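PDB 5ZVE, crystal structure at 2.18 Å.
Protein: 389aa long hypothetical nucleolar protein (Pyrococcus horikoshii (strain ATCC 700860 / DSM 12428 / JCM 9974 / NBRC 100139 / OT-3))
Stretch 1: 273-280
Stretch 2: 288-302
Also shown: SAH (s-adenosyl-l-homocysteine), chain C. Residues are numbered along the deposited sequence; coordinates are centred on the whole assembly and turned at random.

Stretch 1 273-280: DAPCTALG
Stretch 2, residues 288-302: ERTLKHIEATARYQR

Two side-chain donors on the second stretch fasten it to backbone carbonyls of the first, an irregular strand-less loop through Pro275–Gly280. Gln301 (chi1 m, chi2 t) sends NE2 to Pro275 O at 2.9 Å, nearly linear at 171°; Arg289, extended (m, t, t), sends NH1 to Thr277 O at 3.0 Å and 163°, with that oxygen at the edge of the guanidinium. Cys276 O lies equally near Arg289 NH1, 3.0 Å, but at too poor an angle to bond. Arg289 precedes the helix, which spans 291–302 and continues onward. The loop runs against the helix direction: Ala274 CA lies 6.7 Å from Gln301 CA, Cys276 CA 6.2 Å from Thr297 CA, and Thr277 CA 6.3 Å from Ile294 CA. Thr297 (m) returns OG1 to His293 O at 2.7 Å, leaving its CG2 3.7 Å from Cys276 CA. Thr277 (phi/psi -67/-12, chi1 p) packs CG2 3.9 Å from Ile294 CA and 3.6 Å from Thr297 OG1; Ala278 then turns to 58/35. Apolar contacts follow: Leu279 CD1 (m, t) meets Ile294 CD1 (m, t) at 3.9 Å, and Pro275 CG meets Tyr300 CE2 at 3.8 Å. Tyr300 (t) accepts SAH N6 at OH, 2.6 Å; Asp273 (t) accepts SAH N at OD2, 2.7 Å.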

ATOM      1  N   ASP A 273      -3.265   0.037  11.878  1.00 25.88           N
ATOM      2  CA  ASP A 273      -3.270  -0.176  10.440  1.00 27.53           C
ATOM      3  C   ASP A 273      -3.277  -1.683  10.241  1.00 25.40           C
ATOM      4  O   ASP A 273      -2.236  -2.308  10.068  1.00 27.84           O
ATOM      5  CB  ASP A 273      -2.056   0.486   9.789  1.00 24.23           C
ATOM      6  CG  ASP A 273      -2.067   0.376   8.282  1.00 27.53           C
ATOM      7  OD1 ASP A 273      -3.161   0.450   7.684  1.00 27.15           O
ATOM      8  OD2 ASP A 273      -0.974   0.222   7.696  1.00 27.62           O
ATOM      9  N   ALA A 274      -4.474  -2.255  10.247  1.00 30.34           N
ATOM     10  CA  ALA A 274      -4.641  -3.671  10.546  1.00 27.04           C
ATOM     11  C   ALA A 274      -4.355  -4.576   9.357  1.00 29.24           C
ATOM     12  O   ALA A 274      -4.612  -4.203   8.210  1.00 27.13           O
ATOM     13  CB  ALA A 274      -6.050  -3.919  11.064  1.00 23.07           C
ATOM     14  N   PRO A 275      -3.809  -5.773   9.631  1.00 31.41           N
ATOM     15  CA  PRO A 275      -3.749  -6.823   8.612  1.00 24.86           C
ATOM     16  C   PRO A 275      -5.140  -7.053   8.043  1.00 23.66           C
ATOM     17  O   PRO A 275      -6.105  -7.102   8.803  1.00 23.18           O
ATOM     18  CB  PRO A 275      -3.237  -8.045   9.385  1.00 24.63           C
ATOM     19  CG  PRO A 275      -3.481  -7.724  10.830  1.00 30.04           C
ATOM     20  CD  PRO A 275      -3.312  -6.242  10.934  1.00 30.43           C
ATOM     21  N   CYS A 276      -5.247  -7.164   6.726  1.00 20.32           N
ATOM     22  CA  CYS A 276      -6.552  -7.221   6.088  1.00 20.67           C
ATOM     23  C   CYS A 276      -6.475  -8.009   4.797  1.00 18.95           C
ATOM     24  O   CYS A 276      -5.391  -8.394   4.367  1.00 24.41           O
ATOM     25  CB  CYS A 276      -7.090  -5.809   5.825  1.00 19.97           C
ATOM     26  SG  CYS A 276      -6.129  -4.825   4.647  1.00 23.81           S
ATOM     27  N   THR A 277      -7.630  -8.248   4.185  1.00 21.88           N
ATOM     28  CA  THR A 277      -7.705  -9.011   2.942  1.00 23.64           C
ATOM     29  C   THR A 277      -7.049  -8.274   1.764  1.00 24.65           C
ATOM     30  O   THR A 277      -6.822  -8.865   0.705  1.00 22.66           O
ATOM     31  CB  THR A 277      -9.172  -9.347   2.598  1.00 25.78           C
ATOM     32  OG1 THR A 277      -9.970  -8.161   2.686  1.00 22.33           O
ATOM     33  CG2 THR A 277      -9.723 -10.374   3.579  1.00 28.23           C
ATOM     34  N   ALA A 278      -6.752  -6.989   1.964  1.00 22.34           N
ATOM     35  CA  ALA A 278      -6.043  -6.166   0.979  1.00 23.80           C
ATOM     36  C   ALA A 278      -6.765  -6.096  -0.365  1.00 22.09           C
ATOM     37  O   ALA A 278      -6.129  -6.020  -1.414  1.00 23.83           O
ATOM     38  CB  ALA A 278      -4.621  -6.677   0.784  1.00 23.23           C
ATOM     39  N   LEU A 279      -8.093  -6.103  -0.326  1.00 21.19           N
ATOM     40  CA  LEU A 279      -8.898  -6.077  -1.542  1.00 19.31           C
ATOM     41  C   LEU A 279      -8.721  -4.780  -2.330  1.00 22.00           C
ATOM     42  O   LEU A 279      -9.069  -4.711  -3.507  1.00 21.25           O
ATOM     43  CB  LEU A 279     -10.378  -6.287  -1.197  1.00 16.87           C
ATOM     44  CG  LEU A 279     -10.726  -7.635  -0.547  1.00 19.85           C
ATOM     45  CD1 LEU A 279     -12.183  -7.678  -0.104  1.00 21.13           C
ATOM     46  CD2 LEU A 279     -10.419  -8.802  -1.490  1.00 20.17           C
ATOM     47  N   GLY A 280      -8.179  -3.756  -1.681  1.00 18.94           N
ATOM     48  CA  GLY A 280      -8.040  -2.451  -2.303  1.00 20.57           C
ATOM     49  C   GLY A 280      -6.699  -2.174  -2.960  1.00 23.41           C
ATOM     50  O   GLY A 280      -6.524  -1.136  -3.595  1.00 22.17           O
ATOM     51  N   GLU A 288      -6.911 -13.284  -5.315  1.00 34.15           N
ATOM     52  CA  GLU A 288      -6.962 -14.649  -4.792  1.00 40.33           C
ATOM     53  C   GLU A 288      -7.854 -14.787  -3.562  1.00 40.42           C
ATOM     54  O   GLU A 288      -8.427 -15.852  -3.321  1.00 45.54           O
ATOM     55  CB  GLU A 288      -5.552 -15.139  -4.452  1.00 40.85           C
ATOM     56  CG  GLU A 288      -4.569 -15.079  -5.614  1.00 45.96           C
ATOM     57  CD  GLU A 288      -3.503 -14.019  -5.409  1.00 47.24           C
ATOM     58  OE1 GLU A 288      -3.746 -13.084  -4.616  1.00 53.70           O
ATOM     59  OE2 GLU A 288      -2.426 -14.117  -6.038  1.00 48.60           O
ATOM     60  N   ARG A 289      -7.973 -13.716  -2.785  1.00 35.97           N
ATOM     61  CA  ARG A 289      -8.764 -13.768  -1.561  1.00 37.28           C
ATOM     62  C   ARG A 289     -10.242 -13.595  -1.864  1.00 37.55           C
ATOM     63  O   ARG A 289     -10.616 -12.897  -2.806  1.00 37.83           O
ATOM     64  CB  ARG A 289      -8.289 -12.710  -0.559  1.00 32.83           C
ATOM     65  CG  ARG A 289      -7.069 -13.156   0.236  1.00 36.43           C
ATOM     66  CD  ARG A 289      -6.421 -12.003   0.960  1.00 40.15           C
ATOM     67  NE  ARG A 289      -5.124 -12.372   1.521  1.00 48.82           N
ATOM     68  CZ  ARG A 289      -4.267 -11.503   2.052  1.00 52.70           C
ATOM     69  NH1 ARG A 289      -4.563 -10.210   2.089  1.00 41.07           N
ATOM     70  NH2 ARG A 289      -3.107 -11.925   2.539  1.00 61.09           N
ATOM     71  N   THR A 290     -11.079 -14.252  -1.067  1.00 38.34           N
ATOM     72  CA  THR A 290     -12.514 -14.255  -1.305  1.00 36.87           C
ATOM     73  C   THR A 290     -13.310 -14.177   0.004  1.00 37.15           C
ATOM     74  O   THR A 290     -12.773 -13.787   1.043  1.00 34.08           O
ATOM     75  CB  THR A 290     -12.938 -15.499  -2.115  1.00 45.47           C
ATOM     76  OG1 THR A 290     -14.334 -15.416  -2.421  1.00 42.84           O
ATOM     77  CG2 THR A 290     -12.638 -16.793  -1.347  1.00 37.78           C
ATOM     78  N   LEU A 291     -14.590 -14.532  -0.062  1.00 35.90           N
ATOM     79  CA  LEU A 291     -15.523 -14.284   1.038  1.00 35.57           C
ATOM     80  C   LEU A 291     -15.100 -14.922   2.353  1.00 35.00           C
ATOM     81  O   LEU A 291     -15.137 -14.272   3.397  1.00 33.82           O
ATOM     82  CB  LEU A 291     -16.929 -14.764   0.664  1.00 38.30           C
ATOM     83  CG  LEU A 291     -17.873 -13.718   0.056  1.00 40.58           C
ATOM     84  CD1 LEU A 291     -17.216 -12.952  -1.081  1.00 39.36           C
ATOM     85  CD2 LEU A 291     -19.177 -14.357  -0.409  1.00 44.39           C
ATOM     86  N   LYS A 292     -14.707 -16.189   2.307  1.00 35.21           N
ATOM     87  CA  LYS A 292     -14.222 -16.880   3.499  1.00 35.57           C
ATOM     88  C   LYS A 292     -13.093 -16.105   4.188  1.00 33.67           C
ATOM     89  O   LYS A 292     -12.985 -16.114   5.414  1.00 32.52           O
ATOM     90  CB  LYS A 292     -13.759 -18.296   3.141  1.00 33.81           C
ATOM     91  CG  LYS A 292     -12.858 -18.355   1.915  1.00 41.92           C
ATOM     92  CD  LYS A 292     -12.187 -19.713   1.785  1.00 39.60           C
ATOM     93  CE  LYS A 292     -11.139 -19.706   0.688  1.00 50.09           C
ATOM     94  NZ  LYS A 292     -10.275 -20.917   0.741  1.00 65.06           N
ATOM     95  N   HIS A 293     -12.264 -15.430   3.393  1.00 33.22           N
ATOM     96  CA  HIS A 293     -11.159 -14.638   3.931  1.00 30.75           C
ATOM     97  C   HIS A 293     -11.628 -13.353   4.607  1.00 28.38           C
ATOM     98  O   HIS A 293     -11.022 -12.898   5.572  1.00 24.65           O
ATOM     99  CB  HIS A 293     -10.161 -14.287   2.827  1.00 30.83           C
ATOM    100  CG  HIS A 293      -9.498 -15.476   2.209  1.00 34.05           C
ATOM    101  ND1 HIS A 293      -9.731 -15.867   0.909  1.00 33.17           N
ATOM    102  CD2 HIS A 293      -8.604 -16.361   2.714  1.00 32.54           C
ATOM    103  CE1 HIS A 293      -9.009 -16.940   0.638  1.00 34.83           C
ATOM    104  NE2 HIS A 293      -8.316 -17.258   1.716  1.00 35.47           N
ATOM    105  N   ILE A 294     -12.705 -12.773   4.094  1.00 29.96           N
ATOM    106  CA  ILE A 294     -13.239 -11.539   4.648  1.00 25.16           C
ATOM    107  C   ILE A 294     -13.753 -11.761   6.061  1.00 30.28           C
ATOM    108  O   ILE A 294     -13.411 -11.019   6.982  1.00 29.72           O
ATOM    109  CB  ILE A 294     -14.371 -10.975   3.767  1.00 28.02           C
ATOM    110  CG1 ILE A 294     -13.814 -10.540   2.409  1.00 23.88           C
ATOM    111  CG2 ILE A 294     -15.043  -9.801   4.454  1.00 23.46           C
ATOM    112  CD1 ILE A 294     -14.872 -10.077   1.430  1.00 21.55           C
ATOM    113  N   GLU A 295     -14.555 -12.806   6.231  1.00 35.50           N
ATOM    114  CA  GLU A 295     -15.109 -13.140   7.537  1.00 31.65           C
ATOM    115  C   GLU A 295     -14.008 -13.498   8.529  1.00 29.38           C
ATOM    116  O   GLU A 295     -13.969 -12.974   9.639  1.00 31.07           O
ATOM    117  CB  GLU A 295     -16.105 -14.292   7.415  1.00 38.38           C
ATOM    118  CG  GLU A 295     -16.773 -14.671   8.726  1.00 47.61           C
ATOM    119  CD  GLU A 295     -17.601 -15.935   8.611  1.00 55.22           C
ATOM    120  OE1 GLU A 295     -17.557 -16.586   7.543  1.00 57.34           O
ATOM    121  OE2 GLU A 295     -18.295 -16.279   9.593  1.00 61.73           O
ATOM    122  N   ALA A 296     -13.100 -14.377   8.119  1.00 30.72           N
ATOM    123  CA  ALA A 296     -12.020 -14.810   8.996  1.00 28.80           C
ATOM    124  C   ALA A 296     -11.140 -13.638   9.416  1.00 30.15           C
ATOM    125  O   ALA A 296     -10.811 -13.493  10.588  1.00 30.72           O
ATOM    126  CB  ALA A 296     -11.183 -15.880   8.317  1.00 27.54           C
ATOM    127  N   THR A 297     -10.763 -12.803   8.452  1.00 30.24           N
ATOM    128  CA  THR A 297      -9.875 -11.678   8.729  1.00 28.07           C
ATOM    129  C   THR A 297     -10.559 -10.604   9.572  1.00 25.91           C
ATOM    130  O   THR A 297      -9.933 -10.012  10.449  1.00 25.46           O
ATOM    131  CB  THR A 297      -9.357 -11.052   7.427  1.00 27.91           C
ATOM    132  OG1 THR A 297      -8.728 -12.066   6.634  1.00 24.03           O
ATOM    133  CG2 THR A 297      -8.355  -9.945   7.720  1.00 24.90           C
ATOM    134  N   ALA A 298     -11.838 -10.352   9.303  1.00 22.32           N
ATOM    135  CA  ALA A 298     -12.605  -9.405  10.108  1.00 25.66           C
ATOM    136  C   ALA A 298     -12.640  -9.857  11.562  1.00 29.62           C
ATOM    137  O   ALA A 298     -12.499  -9.044  12.480  1.00 30.34           O
ATOM    138  CB  ALA A 298     -14.011  -9.254   9.568  1.00 26.43           C
ATOM    139  N   ARG A 299     -12.829 -11.157  11.766  1.00 28.45           N
ATOM    140  CA  ARG A 299     -12.858 -11.717  13.114  1.00 34.31           C
ATOM    141  C   ARG A 299     -11.480 -11.584  13.752  1.00 30.96           C
ATOM    142  O   ARG A 299     -11.355 -11.291  14.942  1.00 28.59           O
ATOM    143  CB  ARG A 299     -13.316 -13.181  13.082  1.00 30.43           C
ATOM    144  CG  ARG A 299     -13.489 -13.828  14.455  1.00 38.34           C
ATOM    145  CD  ARG A 299     -14.232 -15.167  14.363  1.00 39.28           C
ATOM    146  NE  ARG A 299     -13.553 -16.121  13.489  1.00 41.54           N
ATOM    147  CZ  ARG A 299     -13.989 -16.478  12.283  1.00 44.48           C
ATOM    148  NH1 ARG A 299     -15.115 -15.965  11.804  1.00 45.12           N
ATOM    149  NH2 ARG A 299     -13.300 -17.351  11.558  1.00 47.66           N
ATOM    150  N   TYR A 300     -10.449 -11.761  12.936  1.00 25.98           N
ATOM    151  CA  TYR A 300      -9.070 -11.640  13.393  1.00 28.54           C
ATOM    152  C   TYR A 300      -8.754 -10.207  13.840  1.00 28.48           C
ATOM    153  O   TYR A 300      -8.031  -9.996  14.810  1.00 28.49           O
ATOM    154  CB  TYR A 300      -8.125 -12.088  12.273  1.00 30.84           C
ATOM    155  CG  TYR A 300      -6.647 -12.037  12.589  1.00 31.91           C
ATOM    156  CD1 TYR A 300      -6.113 -12.775  13.638  1.00 30.54           C
ATOM    157  CD2 TYR A 300      -5.778 -11.277  11.812  1.00 31.59           C
ATOM    158  CE1 TYR A 300      -4.757 -12.744  13.919  1.00 30.32           C
ATOM    159  CE2 TYR A 300      -4.421 -11.240  12.083  1.00 28.63           C
ATOM    160  CZ  TYR A 300      -3.916 -11.973  13.138  1.00 36.98           C
ATOM    161  OH  TYR A 300      -2.567 -11.943  13.415  1.00 35.05           O
ATOM    162  N   GLN A 301      -9.317  -9.225  13.142  1.00 23.89           N
ATOM    163  CA  GLN A 301      -9.058  -7.817  13.452  1.00 29.69           C
ATOM    164  C   GLN A 301      -9.692  -7.385  14.777  1.00 30.91           C
ATOM    165  O   GLN A 301      -9.159  -6.520  15.471  1.00 24.99           O
ATOM    166  CB  GLN A 301      -9.567  -6.927  12.318  1.00 26.71           C
ATOM    167  CG  GLN A 301      -8.808  -7.106  11.006  1.00 25.63           C
ATOM    168  CD  GLN A 301      -9.585  -6.583   9.825  1.00 25.19           C
ATOM    169  OE1 GLN A 301     -10.796  -6.389   9.911  1.00 28.51           O
ATOM    170  NE2 GLN A 301      -8.901  -6.368   8.706  1.00 27.09           N
ATOM    171  N   ARG A 302     -10.828  -7.991  15.120  1.00 29.49           N
ATOM    172  CA  ARG A 302     -11.538  -7.660  16.351  1.00 26.55           C
ATOM    173  C   ARG A 302     -10.682  -7.902  17.583  1.00 23.14           C
ATOM    174  O   ARG A 302     -10.805  -7.195  18.579  1.00 27.39           O
ATOM    175  CB  ARG A 302     -12.843  -8.447  16.457  1.00 32.13           C
ATOM    176  CG  ARG A 302     -13.951  -7.885  15.588  1.00 30.72           C
ATOM    177  CD  ARG A 302     -15.193  -8.759  15.602  1.00 34.06           C
ATOM    178  NE  ARG A 302     -16.030  -8.476  14.442  1.00 39.46           N
ATOM    179  CZ  ARG A 302     -16.295  -9.356  13.484  1.00 44.93           C
ATOM    180  NH1 ARG A 302     -15.813 -10.589  13.563  1.00 38.55           N
ATOM    181  NH2 ARG A 302     -17.061  -9.012  12.457  1.00 41.90           N
TER
HETATM  182  N   SAH C 401       1.291  -0.157   9.093  1.00 21.31           N
HETATM  183  CA  SAH C 401       2.352  -0.685   8.241  1.00 24.17           C
HETATM  184  CB  SAH C 401       1.867  -1.887   7.430  1.00 27.48           C
HETATM  185  CG  SAH C 401       0.933  -2.857   8.157  1.00 25.94           C
HETATM  186  SD  SAH C 401       0.782  -4.411   7.243  1.00 29.95           S
HETATM  187  C   SAH C 401       2.971   0.379   7.331  1.00 27.90           C
HETATM  188  O   SAH C 401       2.434   1.473   7.162  1.00 27.05           O
HETATM  189  OXT SAH C 401       4.031   0.171   6.742  1.00 25.63           O
HETATM  190  C5' SAH C 401       0.111  -5.323   8.662  1.00 28.39           C
HETATM  191  C4' SAH C 401       1.169  -5.863   9.621  1.00 31.48           C
HETATM  192  O4' SAH C 401       0.545  -6.532  10.698  1.00 32.68           O
HETATM  193  C3' SAH C 401       2.129  -6.871   9.001  1.00 33.52           C
HETATM  194  O3' SAH C 401       3.432  -6.334   9.018  1.00 28.40           O
HETATM  195  C2' SAH C 401       2.098  -8.082   9.914  1.00 28.73           C
HETATM  196  O2' SAH C 401       3.406  -8.481  10.242  1.00 32.63           O
HETATM  197  C1' SAH C 401       1.403  -7.557  11.154  1.00 31.02           C
HETATM  198  N9  SAH C 401       0.668  -8.587  11.919  1.00 32.92           N
HETATM  199  C8  SAH C 401      -0.135  -9.596  11.449  1.00 35.45           C
HETATM  200  N7  SAH C 401      -0.611 -10.296  12.507  1.00 31.85           N
HETATM  201  C5  SAH C 401      -0.123  -9.750  13.643  1.00 34.29           C
HETATM  202  C6  SAH C 401      -0.284 -10.066  14.988  1.00 37.60           C
HETATM  203  N6  SAH C 401      -1.048 -11.089  15.364  1.00 35.16           N
HETATM  204  N1  SAH C 401       0.356  -9.302  15.941  1.00 40.64           N
HETATM  205  C2  SAH C 401       1.150  -8.237  15.561  1.00 39.85           C
HETATM  206  N3  SAH C 401       1.307  -7.932  14.225  1.00 37.18           N
HETATM  207  C4  SAH C 401       0.679  -8.677  13.284  1.00 32.14           C